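Local coordinates for cell wall surface anchor protein (Streptococcus agalactiae, PDB 4Z1P), which probably mediates bacterial adhesion as a wall-attached surface protein of the antigen I/II family, at residues A248-L251 with T255-P258; A288-S291 with A295-A298; I44-E49 with I161-G166. All blocks are in the same frame, centred on the assembly; numbering follows the deposited sequence. Where two conformers were deposited one is given.

Interaction 1 of 3, residues A248-L251 with T255-P258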
loop_
_atom_site.group_PDB
_atom_site.type_symbol
_atom_site.label_atom_id
_atom_site.label_comp_id
_atom_site.label_asym_id
_atom_site.label_seq_id
_atom_site.Cartn_x
_atom_site.Cartn_y
_atom_site.Cartn_z
ATOM N N ALA A 248 20.995 9.026 2.636
ATOM C CA ALA A 248 21.885 8.321 1.742
ATOM C C ALA A 248 21.070 7.283 0.960
ATOM O O ALA A 248 20.321 6.489 1.558
ATOM C CB ALA A 248 22.975 7.653 2.506
ATOM N N ILE A 249 21.217 7.331 -0.351
ATOM C CA ILE A 249 20.407 6.563 -1.280
ATOM C C ILE A 249 21.260 5.464 -1.898
ATOM O O ILE A 249 22.330 5.734 -2.462
ATOM C CB ILE A 249 19.893 7.473 -2.375
ATOM C CG1 ILE A 249 19.089 8.641 -1.780
ATOM C CG2 ILE A 249 19.063 6.681 -3.372
ATOM C CD1 ILE A 249 18.834 9.790 -2.758
ATOM N N THR A 250 20.816 4.219 -1.789
ATOM C CA THR A 250 21.487 3.117 -2.500
ATOM C C THR A 250 20.663 2.654 -3.694
ATOM O O THR A 250 19.421 2.426 -3.595
ATOM C CB THR A 250 21.787 1.969 -1.515
ATOM O OG1 THR A 250 22.616 2.479 -0.472
ATOM C CG2 THR A 250 22.482 0.743 -2.196
ATOM N N LEU A 251 21.328 2.478 -4.827
ATOM C CA LEU A 251 20.663 2.073 -6.035
ATOM C C LEU A 251 20.679 0.547 -6.077
ATOM O O LEU A 251 21.310 -0.125 -5.239
ATOM C CB LEU A 251 21.335 2.672 -7.290
ATOM C CG LEU A 251 21.500 4.198 -7.346
ATOM C CD1 LEU A 251 21.982 4.779 -8.687
ATOM C CD2 LEU A 251 20.225 4.911 -6.900
ATOM N N THR A 255 25.412 1.182 -5.934
ATOM C CA THR A 255 25.906 2.582 -5.861
ATOM C C THR A 255 25.257 3.384 -4.726
ATOM O O THR A 255 24.047 3.286 -4.508
ATOM C CB THR A 255 25.543 3.251 -7.182
ATOM O OG1 THR A 255 26.213 2.531 -8.214
ATOM C CG2 THR A 255 25.934 4.725 -7.239
ATOM N N VAL A 256 26.052 4.167 -4.005
ATOM C CA VAL A 256 25.566 4.992 -2.893
ATOM C C VAL A 256 25.646 6.454 -3.299
ATOM O O VAL A 256 26.697 6.917 -3.779
ATOM C CB VAL A 256 26.421 4.713 -1.635
ATOM C CG1 VAL A 256 25.903 5.473 -0.400
ATOM C CG2 VAL A 256 26.527 3.201 -1.400
ATOM N N ILE A 257 24.536 7.171 -3.152
ATOM C CA ILE A 257 24.452 8.611 -3.333
ATOM C C ILE A 257 24.337 9.209 -1.922
ATOM O O ILE A 257 23.270 9.138 -1.270
ATOM C CB ILE A 257 23.242 9.018 -4.222
ATOM C CG1 ILE A 257 23.340 8.350 -5.593
ATOM C CG2 ILE A 257 23.122 10.547 -4.387
ATOM C CD1 ILE A 257 22.068 8.454 -6.410
ATOM N N PRO A 258 25.462 9.755 -1.386
ATOM C CA PRO A 258 25.460 10.369 -0.045
ATOM C C PRO A 258 24.367 11.383 0.232
ATOM O O PRO A 258 23.964 12.168 -0.647
ATOM C CB PRO A 258 26.777 11.124 -0.007
ATOM C CG PRO A 258 27.663 10.363 -0.926
ATOM C CD PRO A 258 26.729 10.044 -2.082
#

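Interaction 2 of 3, residues A288-S291 with A295-A298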
loop_
_atom_site.group_PDB
_atom_site.type_symbol
_atom_site.label_atom_id
_atom_site.label_comp_id
_atom_site.label_asym_id
_atom_site.label_seq_id
_atom_site.Cartn_x
_atom_site.Cartn_y
_atom_site.Cartn_z
ATOM N N ALA A 288 13.306 4.408 -10.624
ATOM C CA ALA A 288 13.308 2.945 -10.874
ATOM C C ALA A 288 14.594 2.265 -10.367
ATOM O O ALA A 288 14.580 1.084 -10.048
ATOM C CB ALA A 288 13.130 2.700 -12.369
ATOM N N GLN A 289 15.706 3.012 -10.290
ATOM C CA GLN A 289 16.971 2.437 -9.873
ATOM C C GLN A 289 17.151 2.438 -8.408
ATOM O O GLN A 289 18.126 1.811 -7.933
ATOM C CB GLN A 289 18.179 3.189 -10.461
ATOM C CG GLN A 289 18.327 3.133 -11.971
ATOM C CD GLN A 289 19.224 4.260 -12.462
ATOM O OE1 GLN A 289 20.421 4.260 -12.170
ATOM N NE2 GLN A 289 18.650 5.235 -13.172
ATOM N N VAL A 290 16.283 3.105 -7.641
ATOM C CA VAL A 290 16.471 3.040 -6.175
ATOM C C VAL A 290 16.138 1.657 -5.616
ATOM O O VAL A 290 15.075 1.097 -5.940
ATOM C CB VAL A 290 15.647 4.122 -5.430
ATOM C CG1 VAL A 290 16.009 4.145 -3.918
ATOM C CG2 VAL A 290 15.940 5.488 -6.067
ATOM N N SER A 291 17.039 1.104 -4.804
ATOM C CA SER A 291 16.755 -0.176 -4.168
ATOM C C SER A 291 15.573 -0.136 -3.223
ATOM O O SER A 291 15.439 0.814 -2.449
ATOM C CB SER A 291 17.959 -0.603 -3.390
ATOM O OG SER A 291 17.686 -1.769 -2.656
ATOM N N ALA A 295 16.092 3.801 1.853
ATOM C CA ALA A 295 15.284 5.006 1.995
ATOM C C ALA A 295 15.559 5.940 0.823
ATOM O O ALA A 295 16.573 5.822 0.113
ATOM C CB ALA A 295 15.564 5.680 3.304
ATOM N N PHE A 296 14.672 6.866 0.600
ATOM C CA PHE A 296 14.905 7.876 -0.435
ATOM C C PHE A 296 14.101 9.087 -0.157
ATOM O O PHE A 296 12.880 9.024 0.116
ATOM C CB PHE A 296 14.511 7.382 -1.802
ATOM C CG PHE A 296 14.467 8.471 -2.825
ATOM C CD1 PHE A 296 15.636 8.911 -3.422
ATOM C CD2 PHE A 296 13.287 9.094 -3.145
ATOM C CE1 PHE A 296 15.612 9.956 -4.322
ATOM C CE2 PHE A 296 13.249 10.102 -4.091
ATOM C CZ PHE A 296 14.422 10.570 -4.646
ATOM N N GLY A 297 14.761 10.227 -0.209
ATOM C CA GLY A 297 14.017 11.422 -0.162
ATOM C C GLY A 297 14.881 12.628 -0.546
ATOM O O GLY A 297 16.107 12.561 -0.577
ATOM N N ALA A 298 14.200 13.743 -0.783
ATOM C CA ALA A 298 14.880 14.995 -1.064
ATOM C C ALA A 298 14.172 16.188 -0.474
ATOM O O ALA A 298 12.923 16.186 -0.264
ATOM C CB ALA A 298 15.017 15.167 -2.556
#

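Interaction 3 of 3, residues I44-E49 with I161-G166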
loop_
_atom_site.group_PDB
_atom_site.type_symbol
_atom_site.label_atom_id
_atom_site.label_comp_id
_atom_site.label_asym_id
_atom_site.label_seq_id
_atom_site.Cartn_x
_atom_site.Cartn_y
_atom_site.Cartn_z
ATOM N N ILE A 44 -8.519 -40.474 -0.375
ATOM C CA ILE A 44 -9.286 -40.728 0.851
ATOM C C ILE A 44 -10.595 -41.407 0.560
ATOM O O ILE A 44 -11.178 -41.199 -0.544
ATOM C CB ILE A 44 -9.523 -39.366 1.573
ATOM C CG1 ILE A 44 -9.840 -39.532 3.045
ATOM C CG2 ILE A 44 -10.600 -38.479 0.930
ATOM C CD1 ILE A 44 -9.859 -38.194 3.759
ATOM N N LYS A 45 -11.046 -42.240 1.506
ATOM C CA LYS A 45 -12.354 -42.824 1.489
ATOM C C LYS A 45 -13.190 -42.272 2.640
ATOM O O LYS A 45 -13.509 -42.993 3.603
ATOM C CB LYS A 45 -12.285 -44.356 1.596
ATOM N N ALA A 46 -13.585 -41.002 2.539
ATOM C CA ALA A 46 -14.319 -40.359 3.597
ATOM C C ALA A 46 -15.739 -40.865 3.680
ATOM O O ALA A 46 -16.330 -41.208 2.682
ATOM C CB ALA A 46 -14.291 -38.837 3.418
ATOM N N SER A 47 -16.282 -40.887 4.890
ATOM C CA SER A 47 -17.650 -41.278 5.130
ATOM C C SER A 47 -18.632 -40.317 4.504
ATOM O O SER A 47 -18.311 -39.141 4.294
ATOM C CB SER A 47 -17.968 -41.357 6.622
ATOM O OG SER A 47 -18.028 -40.084 7.255
ATOM N N ALA A 48 -19.847 -40.790 4.231
ATOM C CA ALA A 48 -20.866 -39.910 3.685
ATOM C C ALA A 48 -21.169 -38.786 4.685
ATOM O O ALA A 48 -21.425 -37.642 4.259
ATOM C CB ALA A 48 -22.122 -40.677 3.337
ATOM N N GLU A 49 -21.082 -39.102 5.986
ATOM C CA GLU A 49 -21.323 -38.122 7.028
ATOM C C GLU A 49 -20.203 -37.065 7.074
ATOM O O GLU A 49 -20.462 -35.887 7.256
ATOM C CB GLU A 49 -21.460 -38.812 8.395
ATOM C CG GLU A 49 -22.047 -37.943 9.470
ATOM C CD GLU A 49 -21.655 -38.377 10.864
ATOM O OE1 GLU A 49 -21.241 -39.550 11.061
ATOM O OE2 GLU A 49 -21.762 -37.526 11.767
ATOM N N ILE A 161 -11.957 -25.309 6.506
ATOM C CA ILE A 161 -12.698 -26.331 7.267
ATOM C C ILE A 161 -13.030 -27.431 6.323
ATOM O O ILE A 161 -13.742 -27.192 5.296
ATOM C CB ILE A 161 -13.947 -25.772 7.919
ATOM C CG1 ILE A 161 -13.579 -24.611 8.761
ATOM C CG2 ILE A 161 -14.677 -26.870 8.704
ATOM C CD1 ILE A 161 -14.809 -23.871 9.254
ATOM N N ASP A 162 -12.421 -28.586 6.566
ATOM C CA ASP A 162 -12.541 -29.744 5.704
ATOM C C ASP A 162 -13.288 -30.795 6.496
ATOM O O ASP A 162 -12.800 -31.246 7.549
ATOM C CB ASP A 162 -11.169 -30.319 5.359
ATOM C CG ASP A 162 -10.207 -29.316 4.817
ATOM O OD1 ASP A 162 -10.656 -28.349 4.098
ATOM O OD2 ASP A 162 -9.003 -29.451 5.131
ATOM N N PHE A 163 -14.410 -31.257 5.993
ATOM C CA PHE A 163 -15.220 -32.296 6.671
ATOM C C PHE A 163 -15.495 -31.942 8.148
ATOM O O PHE A 163 -15.473 -32.835 9.056
ATOM C CB PHE A 163 -14.503 -33.696 6.617
ATOM C CG PHE A 163 -13.848 -34.088 5.317
ATOM C CD1 PHE A 163 -14.589 -34.695 4.300
ATOM C CD2 PHE A 163 -12.506 -33.899 5.102
ATOM C CE1 PHE A 163 -14.014 -35.107 3.132
ATOM C CE2 PHE A 163 -11.905 -34.317 3.943
ATOM C CZ PHE A 163 -12.665 -34.936 2.953
ATOM N N GLY A 164 -15.622 -30.643 8.438
ATOM C CA GLY A 164 -15.866 -30.185 9.810
ATOM C C GLY A 164 -14.616 -29.985 10.693
ATOM O O GLY A 164 -14.723 -29.529 11.825
ATOM N N ASN A 165 -13.449 -30.291 10.151
ATOM C CA ASN A 165 -12.213 -30.016 10.843
ATOM C C ASN A 165 -11.582 -28.720 10.386
ATOM O O ASN A 165 -11.393 -28.489 9.147
ATOM C CB ASN A 165 -11.218 -31.127 10.606
ATOM C CG ASN A 165 -11.798 -32.492 10.889
ATOM O OD1 ASN A 165 -12.469 -32.674 11.883
ATOM N ND2 ASN A 165 -11.599 -33.435 9.970
ATOM N N GLY A 166 -11.234 -27.867 11.362
ATOM C CA GLY A 166 -10.614 -26.582 11.072
ATOM C C GLY A 166 -9.107 -26.486 11.036
ATOM O O GLY A 166 -8.418 -27.057 11.888
#

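Interaction 1 of 3, residues A248-L251 with T255-P258
Residues 248-251 and 255-258 run antiparallel, their end-to-end directions 163° apart, and pair as the two short arms of a beta hairpin. Ile249 and Ile257 form the hydrogen-bonded pair, each N-H donating to the other's carbonyl: Ile249 N to Ile257 O at 2.9 Å and Ile257 N to Ile249 O at 2.7 Å. Both bonds are almost straight at hydrogen, but Ile249 N approaches its acceptor tilted from the carbonyl plane, whereas Ile257 N lies in the plane of the other carbonyl. A third bond, from Leu251 N to Thr255 O at 2.9 Å, closes the end next to the turn. Thr250 and Val256 are the non-hydrogen-bonded pair, and the backbone of Thr250 turns instead to the neighbouring loop, where it bonds Ser291 and its N-H donates to OG of Ser294.

The two faces differ in character. Ile249 and Ile257 share the buried one, their CB atoms 4.1 Å apart, and the branched, strand-suited isoleucines extend beyond the hairpin, Ile249 to Val290 and Phe296, Ile257 to Leu263. Leu251 extends this apolar patch: its CG lies beside the backbone N (chi1 -55°), and from there methyl CD2 reaches CD1 of Ile257 at 4.0 Å, the two side chains crossing at a slant. On the other face, which is more open to solvent, Thr250 meets Val256 only loosely, OG1 to CG2 at 4.1 Å; both are beta-branched and suit an extended backbone, and the threonine hydroxyl is at home on this more open face. Thr255 lies alongside Leu251 and points the same way, its CB 4.2 Å from Leu251 CG, while its hydroxyl OG1 bonds OD1 of Asp253 in the turn.

Interaction 2 of 3, residues A288-S291 with A295-A298
Val290 lays methyl CG1 against the CB of Phe296, 4.1 Å away, at the root of the aromatic side chain rather than over its ring. Its other methyl, CG2, approaches the ring obliquely. The two side chains cross at about a right angle, and both start out toward each other from backbones whose nearest CA atoms, those of Val290 and Phe296, are still 7.7 Å apart. No hydrogen bond joins the segments; the contact is mainly apolar. With CG1 of Val290 anti to its own backbone N (chi1 -173°), the short branched side chain presents this methyl to Phe296, and the same CG1 makes a long approach, 4.4 Å, to Ala295 O.

Both segments belong to the loop that leads from helix 284-287 into strand 298-306, which lies in the four-stranded one of the two larger antiparallel sheets of this domain, an arrangement consistent with the DE-variant immunoglobulin fold of antigen I/II C-terminal domains. Phe296 suits its buried place because a large flat ring can serve several neighbours at once: it makes edge-to-face contacts with Tyr225 and Phe282, and touches Phe286 and Leu287 of the helix. Ile249 of strand 249-250 touches both Val290 and Phe296, which places the contact against the buried face of the hairpin 249-257. Backbone hydrogen bonds tie down the loop on both sides of the contact, Gln289 pairing with Lys252, Phe296 with Val214, and Gly297, almost fully extended, with Lys246.

Interaction 3 of 3, residues I44-E49 with I161-G166
Asn165 N bonds Asp162 O at 2.8 Å, closing the turn that holds out Phe163 toward Ala46 and Ile44. The reciprocal bond, Asp162 N to Asn165 O, is equally short at 2.8 Å. Across the contact itself everything is apolar. The CB of Ala46 sits 3.8 Å from CE1 of Phe163, and CD1 of Ile44 reaches CZ more loosely, at 4.4 Å; both methyls come at the ring obliquely. Alanine is small enough to let the phenyl group close to its backbone, whereas the longer Ile44, with CG1 anti to its backbone N (chi1 -159°), extends to the far end of the ring.

The turn is type I', the two-residue link of the tight beta hairpin formed by strands 153-162 and 165-177. It requires positive phi of Phe163, uncommon for a residue with a CB, and of Gly164, where a CB would press on the carbonyl O of Phe163. Phenylalanine suits the hairpin tip because its large ring reaches several apolar neighbours at once: it packs edge-to-face with Phe55 and Tyr41, and among Ile51, Tyr127 and Val131 from two helices. In segment 44-49, Ser47 is the N-cap of helix 48-52, its OG bonding Ala50 N, and Ala46 N is hydrogen-bonded to the hydroxyl of Tyr127.

Interactions 1 and 2 are neighbours in one domain, their centres about 8 Å apart. Along the chain the hairpin of interaction 1 closes before the loop of interaction 2 opens, yet the two touch, Leu251 CB packing on Gln289 O, and both lie beside the larger sheets of the C-terminal domain. Interaction 3 comes first in the chain, at the turn between strands 153-162 and 165-177 of a five-stranded sheet in the preceding domain, its centre about 56 Å from that of interaction 1 and about 52 Å from that of interaction 2. The larger sheets of both domains repeat the same strand orders, so the contacts join loops and turns in two similarly built parts of an elongated molecule.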